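Local coordinates for BluB-like flavoprotein (Clostridium difficile 630, PDB 3EO8), which binds flavin mononucleotide and, as a member of the nitroreductase family, probably acts as an FMN-dependent oxidoreductase, at residues T94-K99 / G159-T164; E147-S152 / A192-G197; T65-E70 / A170-A175; V106-Y111 / Q140-A145. One frame throughout, in Å; residues are numbered along the deposited sequence.

Contact 1. Residues T94-K99 / G159-T164; sequences TLFYLK and GSCWLT. With FMN (flavin mononucleotide), chain G.
The 3-10 turn 95-99, after helix 80-93, lies beside strand 159-163 with Thr94 and Leu163 as the nearest pair, their CA atoms 7.1 Å apart, and the side chains of Phe96, Cys161 and Leu163 close the gap. Phe96 does this with the far end of its ring: CZ comes 3.6 Å from Cys161 SG, while CE2 lies 3.8 Å from Leu163 CD2. Both partners approach the ring obliquely, the sulfur in a sulfur-aromatic contact. With CG of Phe96 held between its backbone N and carbonyl carbon (chi1 74°), the ring swings from the turn to the strand. Leu163 CD2 also packs on the carbonyl oxygen of Thr94, whose hydroxyl is hydrogen-bonded to Ser165. Phe96, Cys161, Trp162, Leu163 and Thr164 line the FMN pocket of this nitroreductase-family subunit. Cys161 SG sits 3.4 Å from N1 of the flavin mononucleotide, and Phe96 CE2 is 3.6 Å from its O2, so the flavin's pyrimidine end borders the cluster. Where the strand ends, Thr164 N hydrogen-bonds to flavin N5 at 3.2 Å with an N-H...N5 angle of 148°, and makes a second, weak bond to O4. Trp162 lays a face of its indole under the dimethylbenzene end, with flavin C8M 3.8 Å from the plane and over its centre; its NE1 is hydrogen-bonded to Gln140 of the second subunit.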
# COMPACT_ATOMS: atom_id res chain seq x y z
N THR A 94 -15.91 6.83 -10.19
CA THR A 94 -16.27 5.49 -9.73
C THR A 94 -16.96 4.68 -10.86
O THR A 94 -16.46 3.64 -11.29
CB THR A 94 -17.18 5.50 -8.46
OG1 THR A 94 -16.70 6.45 -7.50
CG2 THR A 94 -17.20 4.09 -7.83
N LEU A 95 -18.09 5.16 -11.36
CA LEU A 95 -18.90 4.32 -12.22
C LEU A 95 -18.34 4.19 -13.64
O LEU A 95 -18.90 3.46 -14.45
CB LEU A 95 -20.35 4.78 -12.24
CG LEU A 95 -21.14 4.69 -10.93
CD1 LEU A 95 -22.54 5.36 -11.13
CD2 LEU A 95 -21.26 3.24 -10.51
N PHE A 96 -17.24 4.90 -13.94
CA PHE A 96 -16.55 4.76 -15.23
C PHE A 96 -15.98 3.37 -15.47
O PHE A 96 -15.68 3.02 -16.60
CB PHE A 96 -15.39 5.76 -15.36
CG PHE A 96 -14.22 5.39 -14.54
CD1 PHE A 96 -13.28 4.51 -15.04
CD2 PHE A 96 -14.10 5.84 -13.24
CE1 PHE A 96 -12.22 4.11 -14.29
CE2 PHE A 96 -13.04 5.45 -12.47
CZ PHE A 96 -12.10 4.57 -12.98
N TYR A 97 -15.82 2.57 -14.42
CA TYR A 97 -15.28 1.21 -14.59
C TYR A 97 -16.10 0.38 -15.57
O TYR A 97 -15.58 -0.57 -16.16
CB TYR A 97 -15.15 0.46 -13.26
CG TYR A 97 -16.44 -0.11 -12.68
CD1 TYR A 97 -16.98 -1.30 -13.13
CD2 TYR A 97 -17.10 0.54 -11.67
CE1 TYR A 97 -18.16 -1.83 -12.61
CE2 TYR A 97 -18.27 0.04 -11.12
CZ TYR A 97 -18.81 -1.14 -11.60
OH TYR A 97 -20.01 -1.64 -11.08
N LEU A 98 -17.38 0.71 -15.76
CA LEU A 98 -18.24 -0.04 -16.66
C LEU A 98 -17.75 0.08 -18.11
O LEU A 98 -18.14 -0.70 -18.96
CB LEU A 98 -19.66 0.46 -16.57
CG LEU A 98 -20.34 0.13 -15.24
CD1 LEU A 98 -21.55 1.04 -15.05
CD2 LEU A 98 -20.74 -1.35 -15.21
N LYS A 99 -16.90 1.07 -18.36
CA LYS A 99 -16.31 1.28 -19.69
C LYS A 99 -15.26 0.25 -20.04
O LYS A 99 -14.86 0.17 -21.22
CB LYS A 99 -15.71 2.69 -19.76
CG LYS A 99 -16.74 3.80 -19.56
CD LYS A 99 -16.11 5.20 -19.62
CE LYS A 99 -17.22 6.23 -19.60
NZ LYS A 99 -16.77 7.64 -19.38
N GLY A 159 -3.95 -1.47 -19.46
CA GLY A 159 -3.82 -0.43 -18.46
C GLY A 159 -5.01 -0.52 -17.55
O GLY A 159 -5.94 -1.28 -17.81
N SER A 160 -5.01 0.25 -16.46
CA SER A 160 -6.02 0.09 -15.46
C SER A 160 -6.18 1.36 -14.62
O SER A 160 -5.35 2.28 -14.67
CB SER A 160 -5.64 -1.09 -14.53
OG SER A 160 -4.52 -0.78 -13.70
N CYS A 161 -7.24 1.39 -13.84
CA CYS A 161 -7.38 2.39 -12.80
C CYS A 161 -7.69 1.62 -11.57
O CYS A 161 -8.46 0.67 -11.59
CB CYS A 161 -8.52 3.37 -13.09
SG CYS A 161 -8.65 4.82 -11.97
N TRP A 162 -7.06 2.06 -10.50
CA TRP A 162 -7.24 1.57 -9.14
C TRP A 162 -8.39 2.34 -8.50
O TRP A 162 -8.44 3.54 -8.65
CB TRP A 162 -5.93 1.90 -8.44
CG TRP A 162 -5.57 1.26 -7.14
CD1 TRP A 162 -6.39 0.94 -6.09
CD2 TRP A 162 -4.24 1.03 -6.70
NE1 TRP A 162 -5.63 0.44 -5.06
CE2 TRP A 162 -4.31 0.50 -5.41
CE3 TRP A 162 -2.99 1.18 -7.30
CZ2 TRP A 162 -3.17 0.13 -4.69
CZ3 TRP A 162 -1.85 0.80 -6.60
CH2 TRP A 162 -1.96 0.29 -5.29
N LEU A 163 -9.32 1.65 -7.84
CA LEU A 163 -10.44 2.32 -7.20
C LEU A 163 -10.62 1.93 -5.76
O LEU A 163 -10.68 0.76 -5.42
CB LEU A 163 -11.74 2.01 -7.93
CG LEU A 163 -11.86 2.48 -9.39
CD1 LEU A 163 -11.29 1.50 -10.42
CD2 LEU A 163 -13.34 2.81 -9.71
N THR A 164 -10.79 2.93 -4.91
CA THR A 164 -11.29 2.69 -3.56
C THR A 164 -12.51 3.55 -3.27
O THR A 164 -13.09 3.45 -2.18
CB THR A 164 -10.20 2.89 -2.48
OG1 THR A 164 -9.63 4.19 -2.57
CG2 THR A 164 -9.12 1.79 -2.59
N1 FMN G . -9.05 6.99 -9.34
C2 FMN G . -10.40 7.04 -9.58
O2 FMN G . -10.87 7.56 -10.60
N3 FMN G . -11.27 6.50 -8.67
C4 FMN G . -10.85 5.95 -7.49
O4 FMN G . -11.69 5.46 -6.71
C4A FMN G . -9.49 5.89 -7.25
N5 FMN G . -9.02 5.30 -6.08
C5A FMN G . -7.67 5.20 -5.85
C6 FMN G . -7.25 4.58 -4.69
C7 FMN G . -5.89 4.46 -4.44
C7M FMN G . -5.49 3.45 -3.41
C8 FMN G . -4.97 4.94 -5.37
C8M FMN G . -3.54 4.47 -5.31
C9 FMN G . -5.40 5.56 -6.53
C9A FMN G . -6.76 5.69 -6.79
N10 FMN G . -7.23 6.33 -7.93
C10 FMN G . -8.59 6.38 -8.19
C1' FMN G . -6.31 6.97 -8.94
C2' FMN G . -5.79 8.34 -8.50
O2' FMN G . -6.81 9.32 -8.66
C3' FMN G . -4.59 8.70 -9.36
O3' FMN G . -3.56 7.74 -9.13
C4' FMN G . -4.04 10.11 -9.17
O4' FMN G . -5.01 11.09 -9.51
C5' FMN G . -2.81 10.29 -10.06
O5' FMN G . -3.19 10.14 -11.41
P FMN G . -2.36 9.12 -12.35
O1P FMN G . -2.93 9.15 -13.74
O2P FMN G . -2.56 7.75 -11.72
O3P FMN G . -0.87 9.42 -12.36

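Contact 2. Residues E147-S152 / A192-G197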
# COMPACT_ATOMS: atom_id res chain seq x y z
N GLU A 147 0.15 -2.60 -7.05
CA GLU A 147 1.12 -1.94 -7.95
C GLU A 147 1.84 -2.92 -8.87
O GLU A 147 1.96 -2.62 -10.04
CB GLU A 147 2.07 -1.04 -7.16
CG GLU A 147 3.04 -0.23 -8.01
CD GLU A 147 2.41 0.91 -8.82
OE1 GLU A 147 1.17 1.07 -8.80
OE2 GLU A 147 3.20 1.66 -9.48
N ASN A 148 2.22 -4.10 -8.38
CA ASN A 148 2.82 -5.13 -9.21
C ASN A 148 1.87 -5.57 -10.34
O ASN A 148 2.27 -5.76 -11.49
CB ASN A 148 3.21 -6.35 -8.34
CG ASN A 148 4.57 -6.22 -7.66
OD1 ASN A 148 5.15 -5.14 -7.58
ND2 ASN A 148 5.07 -7.34 -7.15
N PHE A 149 0.59 -5.73 -10.00
CA PHE A 149 -0.48 -6.04 -10.96
C PHE A 149 -0.54 -4.91 -12.00
O PHE A 149 -0.51 -5.17 -13.21
CB PHE A 149 -1.82 -6.12 -10.24
CG PHE A 149 -2.96 -6.61 -11.09
CD1 PHE A 149 -3.53 -5.81 -12.07
CD2 PHE A 149 -3.54 -7.86 -10.82
CE1 PHE A 149 -4.61 -6.27 -12.84
CE2 PHE A 149 -4.61 -8.31 -11.58
CZ PHE A 149 -5.14 -7.52 -12.59
N THR A 150 -0.64 -3.69 -11.52
CA THR A 150 -0.75 -2.49 -12.37
C THR A 150 0.37 -2.38 -13.41
O THR A 150 0.13 -2.15 -14.62
CB THR A 150 -0.73 -1.25 -11.46
OG1 THR A 150 -1.91 -1.28 -10.65
CG2 THR A 150 -0.69 0.06 -12.27
N LEU A 151 1.60 -2.55 -12.95
CA LEU A 151 2.73 -2.44 -13.84
C LEU A 151 2.74 -3.58 -14.85
O LEU A 151 3.11 -3.40 -16.03
CB LEU A 151 4.03 -2.39 -13.02
CG LEU A 151 4.20 -1.19 -12.08
CD1 LEU A 151 5.51 -1.30 -11.37
CD2 LEU A 151 4.09 0.20 -12.86
N SER A 152 2.33 -4.76 -14.40
CA SER A 152 2.31 -5.94 -15.25
C SER A 152 1.27 -5.81 -16.35
O SER A 152 1.52 -6.19 -17.49
CB SER A 152 2.06 -7.19 -14.40
OG SER A 152 3.09 -7.32 -13.44
N ALA A 192 -10.09 -2.93 -2.78
CA ALA A 192 -9.99 -2.03 -3.92
C ALA A 192 -10.63 -2.73 -5.12
O ALA A 192 -10.86 -3.95 -5.06
CB ALA A 192 -8.52 -1.69 -4.20
N MSE A 193 -10.96 -1.97 -6.17
CA MSE A 193 -11.22 -2.54 -7.49
C MSE A 193 -10.22 -2.01 -8.48
O MSE A 193 -9.54 -0.99 -8.27
CB MSE A 193 -12.64 -2.26 -7.99
CG MSE A 193 -13.69 -2.25 -6.90
SE MSE A 193 -15.52 -2.23 -7.51
CE MSE A 193 -15.67 -0.47 -8.25
N LEU A 194 -10.08 -2.76 -9.57
CA LEU A 194 -9.31 -2.34 -10.73
C LEU A 194 -10.20 -2.40 -11.96
O LEU A 194 -10.85 -3.45 -12.24
CB LEU A 194 -8.14 -3.26 -10.94
CG LEU A 194 -7.02 -3.18 -9.92
CD1 LEU A 194 -6.19 -4.49 -9.92
CD2 LEU A 194 -6.19 -1.99 -10.27
N ALA A 195 -10.26 -1.29 -12.70
CA ALA A 195 -10.87 -1.28 -14.04
C ALA A 195 -9.74 -1.58 -15.02
O ALA A 195 -8.74 -0.87 -15.04
CB ALA A 195 -11.51 0.10 -14.37
N LEU A 196 -9.92 -2.62 -15.83
CA LEU A 196 -8.84 -3.19 -16.62
C LEU A 196 -9.24 -3.40 -18.07
O LEU A 196 -10.27 -4.00 -18.35
CB LEU A 196 -8.41 -4.54 -16.02
CG LEU A 196 -7.29 -5.35 -16.68
CD1 LEU A 196 -5.92 -4.59 -16.65
CD2 LEU A 196 -7.20 -6.77 -16.02
N GLY A 197 -8.39 -2.94 -18.98
CA GLY A 197 -8.64 -3.03 -20.42
C GLY A 197 -7.49 -2.53 -21.26
O GLY A 197 -6.42 -2.21 -20.76
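Phe149 and Leu194 carry the apolar part of this contact, which joins helix 137-155 to strand 189-197. The two short segments run nearly parallel, their axes 14° apart in direction and 11.0 Å apart at closest approach. In a CH-pi contact, Leu194 CD1 sits over one face of the Phe149 ring, 3.9 Å from its centroid and 18° off the normal. Leu196 takes the same ring differently: its CD2 lies at the edge, near the ring plane, 4.1 Å from CZ. Two leucines on one side of the strand thus meet the phenylalanine by face and by edge. The first torsion of Phe149 (-172°) turns the ring away from its own amide nitrogen and out to the strand.

No hydrogen bond crosses the gap. Within the helix, Ser152 OG donates to Asn148 O at 2.6 Å, and Ser152 N reaches that oxygen from the opposite face of its carbonyl plane; Ser152 OG is also hydrogen-bonded to Gln5 of the second subunit. Thr150 OG1 is bonded to Ile146 O.

Helix 24-35 supplies Met30 and Ile31 against Phe149, while the strand is hydrogen-bonded between strands 102-108 and 159-163 in the antiparallel sheet that helix 137-155 covers.

Contact 3. Residues T65-E70 / A170-A175; sequences TKKQQE and ADEIEA. With ACT (acetate ion), chain I.
Lys67 and Glu172 meet in a salt bridge between two helices at the surface, NZ to OE2 at 2.7 Å. It is the one direct contact between residues 65-70 and 170-175. Their backbones stand well apart, the CA atoms of these two residues being 8.2 Å from each other, so the side chains have to span the gap.

The first torsion of Lys67 (-163°) carries CG to the far side of its amide nitrogen; the chain then bends at chi2 (79°) and runs straight to the ammonium group. Glu172 bends at its own chi2, which turns the carboxylate so that the two side chains cross at about a right angle. Lys67 CD also lies 3.6 Å from Glu172 OE2, so methylene and carboxylate lie against each other as well. NZ does not enter in the carboxylate plane; it meets OE2 from above, 39° out of it.

An acetate ion, probably from the crystallisation liquor, bridges Lys67 NZ and the start of helix 170-181. Its OXT accepts from Lys67 NZ and lies 2.6 Å from Glu172 OE1, a spacing at which one of the two acid groups probably holds a proton. Acetate O accepts a nearly straight bond of 2.8 Å from Asp171 N (N-H...O angle 168°), so the ion sits at the N-terminal turn of the helix.

Among the neighbouring elements, Ile173 packs on Ile60, Val63 and Ile64 of helix 54-75 and on Leu190 of strand 189-197, while Gln68 leans on Phe86 and Val90 of helix 80-93.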
# COMPACT_ATOMS: atom_id res chain seq x y z
N THR A 65 -24.63 2.93 -6.62
CA THR A 65 -25.61 4.02 -6.83
C THR A 65 -26.64 4.13 -5.70
O THR A 65 -26.91 5.23 -5.17
CB THR A 65 -26.29 3.84 -8.19
OG1 THR A 65 -25.30 3.96 -9.21
CG2 THR A 65 -27.40 4.90 -8.37
N LYS A 66 -27.19 3.00 -5.29
CA LYS A 66 -28.22 3.00 -4.27
C LYS A 66 -27.67 3.52 -2.96
O LYS A 66 -28.30 4.32 -2.27
CB LYS A 66 -28.77 1.59 -4.11
CG LYS A 66 -29.92 1.47 -3.16
CD LYS A 66 -30.39 0.05 -3.08
CE LYS A 66 -31.58 -0.08 -2.13
NZ LYS A 66 -32.19 -1.43 -2.32
N LYS A 67 -26.49 3.07 -2.59
CA LYS A 67 -25.83 3.54 -1.37
C LYS A 67 -25.50 5.03 -1.50
O LYS A 67 -25.71 5.79 -0.58
CB LYS A 67 -24.56 2.74 -1.09
CG LYS A 67 -24.04 2.86 0.35
CD LYS A 67 -24.82 1.97 1.32
CE LYS A 67 -24.24 2.12 2.72
NZ LYS A 67 -24.75 1.08 3.69
N GLN A 68 -24.95 5.41 -2.65
CA GLN A 68 -24.71 6.84 -2.96
C GLN A 68 -25.96 7.69 -2.77
O GLN A 68 -25.89 8.77 -2.20
CB GLN A 68 -24.25 7.02 -4.41
CG GLN A 68 -23.99 8.46 -4.80
CD GLN A 68 -24.11 8.65 -6.29
OE1 GLN A 68 -24.80 7.88 -6.97
NE2 GLN A 68 -23.47 9.70 -6.81
N GLN A 69 -27.10 7.21 -3.26
CA GLN A 69 -28.30 8.01 -3.16
C GLN A 69 -28.76 8.22 -1.71
O GLN A 69 -29.27 9.28 -1.39
CB GLN A 69 -29.40 7.39 -4.00
CG GLN A 69 -29.13 7.45 -5.50
CD GLN A 69 -29.10 8.86 -6.08
OE1 GLN A 69 -29.83 9.74 -5.65
NE2 GLN A 69 -28.25 9.05 -7.08
N GLU A 70 -28.56 7.23 -0.85
CA GLU A 70 -28.90 7.38 0.56
C GLU A 70 -28.08 8.51 1.18
O GLU A 70 -28.62 9.27 1.99
CB GLU A 70 -28.61 6.08 1.33
CG GLU A 70 -29.40 4.88 0.85
CD GLU A 70 -28.94 3.58 1.52
OE1 GLU A 70 -28.06 3.65 2.43
OE2 GLU A 70 -29.47 2.51 1.13
N ALA A 170 -18.93 -1.08 0.16
CA ALA A 170 -18.20 -2.34 0.10
C ALA A 170 -19.03 -3.53 0.58
O ALA A 170 -19.02 -4.60 -0.06
CB ALA A 170 -16.89 -2.24 0.89
N ASP A 171 -19.73 -3.37 1.70
CA ASP A 171 -20.53 -4.46 2.21
C ASP A 171 -21.58 -4.91 1.21
O ASP A 171 -21.86 -6.10 1.05
CB ASP A 171 -21.26 -4.06 3.48
CG ASP A 171 -20.34 -3.80 4.66
OD1 ASP A 171 -19.10 -3.85 4.53
OD2 ASP A 171 -20.89 -3.53 5.77
N GLU A 172 -22.19 -3.94 0.53
CA GLU A 172 -23.26 -4.21 -0.42
C GLU A 172 -22.74 -4.86 -1.69
O GLU A 172 -23.41 -5.70 -2.26
CB GLU A 172 -23.98 -2.92 -0.78
CG GLU A 172 -24.83 -2.40 0.39
CD GLU A 172 -24.08 -1.68 1.47
OE1 GLU A 172 -22.89 -1.37 1.32
OE2 GLU A 172 -24.71 -1.41 2.53
N ILE A 173 -21.55 -4.44 -2.12
CA ILE A 173 -20.85 -5.06 -3.26
C ILE A 173 -20.54 -6.53 -2.98
O ILE A 173 -20.75 -7.41 -3.83
CB ILE A 173 -19.54 -4.30 -3.60
CG1 ILE A 173 -19.82 -2.85 -4.10
CG2 ILE A 173 -18.73 -5.06 -4.68
CD1 ILE A 173 -18.53 -2.03 -4.32
N GLU A 174 -20.01 -6.79 -1.78
CA GLU A 174 -19.72 -8.14 -1.34
C GLU A 174 -20.98 -9.04 -1.36
O GLU A 174 -20.92 -10.19 -1.81
CB GLU A 174 -19.14 -8.10 0.07
CG GLU A 174 -17.72 -7.49 0.14
CD GLU A 174 -17.29 -7.14 1.56
OE1 GLU A 174 -17.95 -7.61 2.53
OE2 GLU A 174 -16.31 -6.35 1.68
N ALA A 175 -22.10 -8.51 -0.88
CA ALA A 175 -23.37 -9.23 -0.86
C ALA A 175 -23.86 -9.59 -2.27
O ALA A 175 -24.33 -10.70 -2.50
CB ALA A 175 -24.42 -8.39 -0.16
C ACT I . -20.76 -0.51 4.06
O ACT I . -19.90 -1.06 3.34
OXT ACT I . -21.92 -0.46 3.59
CH3 ACT I . -20.40 0.06 5.41

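Contact 4. Residues V106-Y111 / Q140-A145; sequences VFTKVY and QSLGAA. With FMN (flavin mononucleotide), chain K.
Residues 106-108 of strand 102-108 and helix 137-155 run roughly antiparallel here, the short axes crossing at 152° with a closest approach of 10.3 Å; the backbones come nearest at Thr108 and Leu142, whose CA atoms are 7.3 Å apart. Leu142 lies between them, and its extended first torsion (chi1 -174°) carries both methyls to the strand. CD1 reaches Val106 CG1 at 3.9 Å, the two side chains running alongside each other in opposite senses. CD2 lies 3.7 Å from Thr108 CB and 3.9 Å from its CG2, so the fork of the leucine is shared between two alternate strand residues facing the helix. Thr108 meets Leu142 through OG1 as well as these carbons, and the same hydroxyl is hydrogen-bonded to Asn45 O.

One turn of the same helix also borders a bound flavin mononucleotide, whose polar contacts are largely with the second subunit. Ser141 OG lies 3.7 Å from flavin C8M, and Gln140 CB is 3.9 Å from C7M, so the dimethyl end of the ring rests against this turn. Ser141 OG is held by Pro137 O and Gly40 N, and Gln140 NE2 is hydrogen-bonded to Gly191 O of the second subunit.

Val106 also touches Phe48 of strand 47-51, Leu194 of strand 189-197 and Ile146, one turn further along helix 137-155.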
# COMPACT_ATOMS: atom_id res chain seq x y z
N VAL A 106 -10.47 -6.65 -5.58
CA VAL A 106 -9.31 -7.06 -4.81
C VAL A 106 -9.74 -7.13 -3.36
O VAL A 106 -9.99 -6.08 -2.72
CB VAL A 106 -8.12 -6.12 -4.98
CG1 VAL A 106 -6.94 -6.79 -4.40
CG2 VAL A 106 -7.86 -5.83 -6.48
N PHE A 107 -9.87 -8.36 -2.88
CA PHE A 107 -10.21 -8.62 -1.48
C PHE A 107 -8.93 -8.66 -0.65
O PHE A 107 -7.86 -8.96 -1.15
CB PHE A 107 -10.97 -9.95 -1.31
CG PHE A 107 -12.44 -9.84 -1.62
CD1 PHE A 107 -12.88 -9.73 -2.93
CD2 PHE A 107 -13.37 -9.82 -0.60
CE1 PHE A 107 -14.25 -9.64 -3.22
CE2 PHE A 107 -14.72 -9.70 -0.86
CZ PHE A 107 -15.18 -9.61 -2.17
N THR A 108 -9.06 -8.35 0.63
CA THR A 108 -7.93 -8.28 1.52
C THR A 108 -8.44 -8.65 2.93
O THR A 108 -9.62 -8.93 3.11
CB THR A 108 -7.27 -6.87 1.47
OG1 THR A 108 -6.03 -6.88 2.19
CG2 THR A 108 -8.21 -5.78 2.05
N LYS A 109 -7.53 -8.76 3.88
CA LYS A 109 -7.86 -9.02 5.25
C LYS A 109 -6.94 -8.23 6.19
O LYS A 109 -5.86 -7.76 5.78
CB LYS A 109 -7.80 -10.52 5.54
CG LYS A 109 -6.41 -11.16 5.42
CD LYS A 109 -6.40 -12.61 5.91
CE LYS A 109 -5.04 -13.24 5.55
NZ LYS A 109 -4.72 -14.52 6.26
N VAL A 110 -7.37 -8.07 7.44
CA VAL A 110 -6.61 -7.28 8.40
C VAL A 110 -5.30 -7.97 8.74
O VAL A 110 -5.25 -9.19 8.86
CB VAL A 110 -7.42 -7.02 9.71
CG1 VAL A 110 -6.53 -6.40 10.77
CG2 VAL A 110 -8.60 -6.13 9.44
N TYR A 111 -4.24 -7.19 8.83
CA TYR A 111 -2.93 -7.65 9.31
C TYR A 111 -2.63 -6.92 10.60
O TYR A 111 -2.55 -5.71 10.62
CB TYR A 111 -1.85 -7.36 8.28
CG TYR A 111 -0.46 -7.60 8.79
CD1 TYR A 111 -0.07 -8.86 9.20
CD2 TYR A 111 0.47 -6.58 8.86
CE1 TYR A 111 1.21 -9.09 9.68
CE2 TYR A 111 1.73 -6.80 9.31
CZ TYR A 111 2.09 -8.07 9.74
OH TYR A 111 3.36 -8.29 10.22
N GLN A 140 -0.35 -1.20 3.29
CA GLN A 140 0.87 -0.99 2.54
C GLN A 140 1.18 -2.23 1.71
O GLN A 140 1.57 -2.14 0.54
CB GLN A 140 2.04 -0.69 3.46
CG GLN A 140 1.98 0.62 4.22
CD GLN A 140 3.30 0.93 4.90
OE1 GLN A 140 4.34 0.78 4.31
NE2 GLN A 140 3.24 1.37 6.14
N SER A 141 1.01 -3.41 2.31
CA SER A 141 1.24 -4.68 1.63
C SER A 141 0.30 -4.83 0.44
O SER A 141 0.72 -5.20 -0.67
CB SER A 141 1.06 -5.86 2.59
OG SER A 141 1.93 -5.77 3.74
N LEU A 142 -0.98 -4.56 0.65
CA LEU A 142 -1.96 -4.65 -0.45
C LEU A 142 -1.58 -3.73 -1.62
O LEU A 142 -1.62 -4.13 -2.81
CB LEU A 142 -3.36 -4.30 0.04
CG LEU A 142 -4.47 -4.51 -0.99
CD1 LEU A 142 -4.55 -6.01 -1.38
CD2 LEU A 142 -5.82 -4.03 -0.48
N GLY A 143 -1.16 -2.50 -1.29
CA GLY A 143 -0.71 -1.56 -2.31
C GLY A 143 0.47 -2.06 -3.12
O GLY A 143 0.53 -1.87 -4.36
N ALA A 144 1.41 -2.71 -2.45
CA ALA A 144 2.54 -3.32 -3.14
C ALA A 144 2.06 -4.36 -4.16
O ALA A 144 2.50 -4.36 -5.32
CB ALA A 144 3.52 -3.93 -2.14
N ALA A 145 1.13 -5.22 -3.76
CA ALA A 145 0.57 -6.23 -4.69
C ALA A 145 -0.16 -5.60 -5.87
O ALA A 145 0.02 -5.99 -7.04
CB ALA A 145 -0.36 -7.20 -3.94
N1 FMN K . 10.72 -7.57 7.07
C2 FMN K . 11.45 -7.48 8.23
O2 FMN K . 12.44 -8.21 8.39
N3 FMN K . 11.09 -6.59 9.21
C4 FMN K . 9.99 -5.77 9.07
O4 FMN K . 9.77 -4.90 9.92
C4A FMN K . 9.21 -5.87 7.92
N5 FMN K . 8.09 -5.10 7.71
C5A FMN K . 7.36 -5.17 6.54
C6 FMN K . 6.27 -4.32 6.32
C7 FMN K . 5.52 -4.42 5.15
C7M FMN K . 4.55 -3.31 4.86
C8 FMN K . 5.93 -5.28 4.14
C8M FMN K . 5.42 -5.10 2.71
C9 FMN K . 7.04 -6.12 4.35
C9A FMN K . 7.77 -6.05 5.53
N10 FMN K . 8.85 -6.88 5.76
C10 FMN K . 9.60 -6.76 6.91
C1' FMN K . 9.25 -7.93 4.77
C2' FMN K . 8.43 -9.23 4.83
O2' FMN K . 8.80 -10.03 5.99
C3' FMN K . 8.66 -10.05 3.54
O3' FMN K . 8.20 -9.32 2.41
C4' FMN K . 7.93 -11.41 3.53
O4' FMN K . 8.35 -12.26 4.57
C5' FMN K . 8.21 -12.17 2.25
O5' FMN K . 9.59 -12.36 2.04
P FMN K . 10.26 -11.78 0.69
O1P FMN K . 11.74 -12.10 0.70
O2P FMN K . 10.00 -10.29 0.70
O3P FMN K . 9.62 -12.42 -0.51

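How the contacts relate
Contacts 1, 2 and 4 are buried and reach the same antiparallel sheet, whereas contact 3 lies at the surface. Contacts 2 and 4 share helix 137-155 and have no hydrogen bond across their segments; their strands 189-197 and 102-108 are neighbours, joined by a probable hydrogen bond from Val106 N to Ala192 O. Strand 189-197 is likewise paired with strand 159-163 of contact 1, where sulfur and aromatic packing borders the flavin. Contact 1 offers its flavin both backbone bonds from Thr164 and the indole of Trp162; contact 4 meets the other flavin of the dimer through its methyls. Contact 3 alone relies on charge, though Glu174 still packs on Phe107 of contact 4.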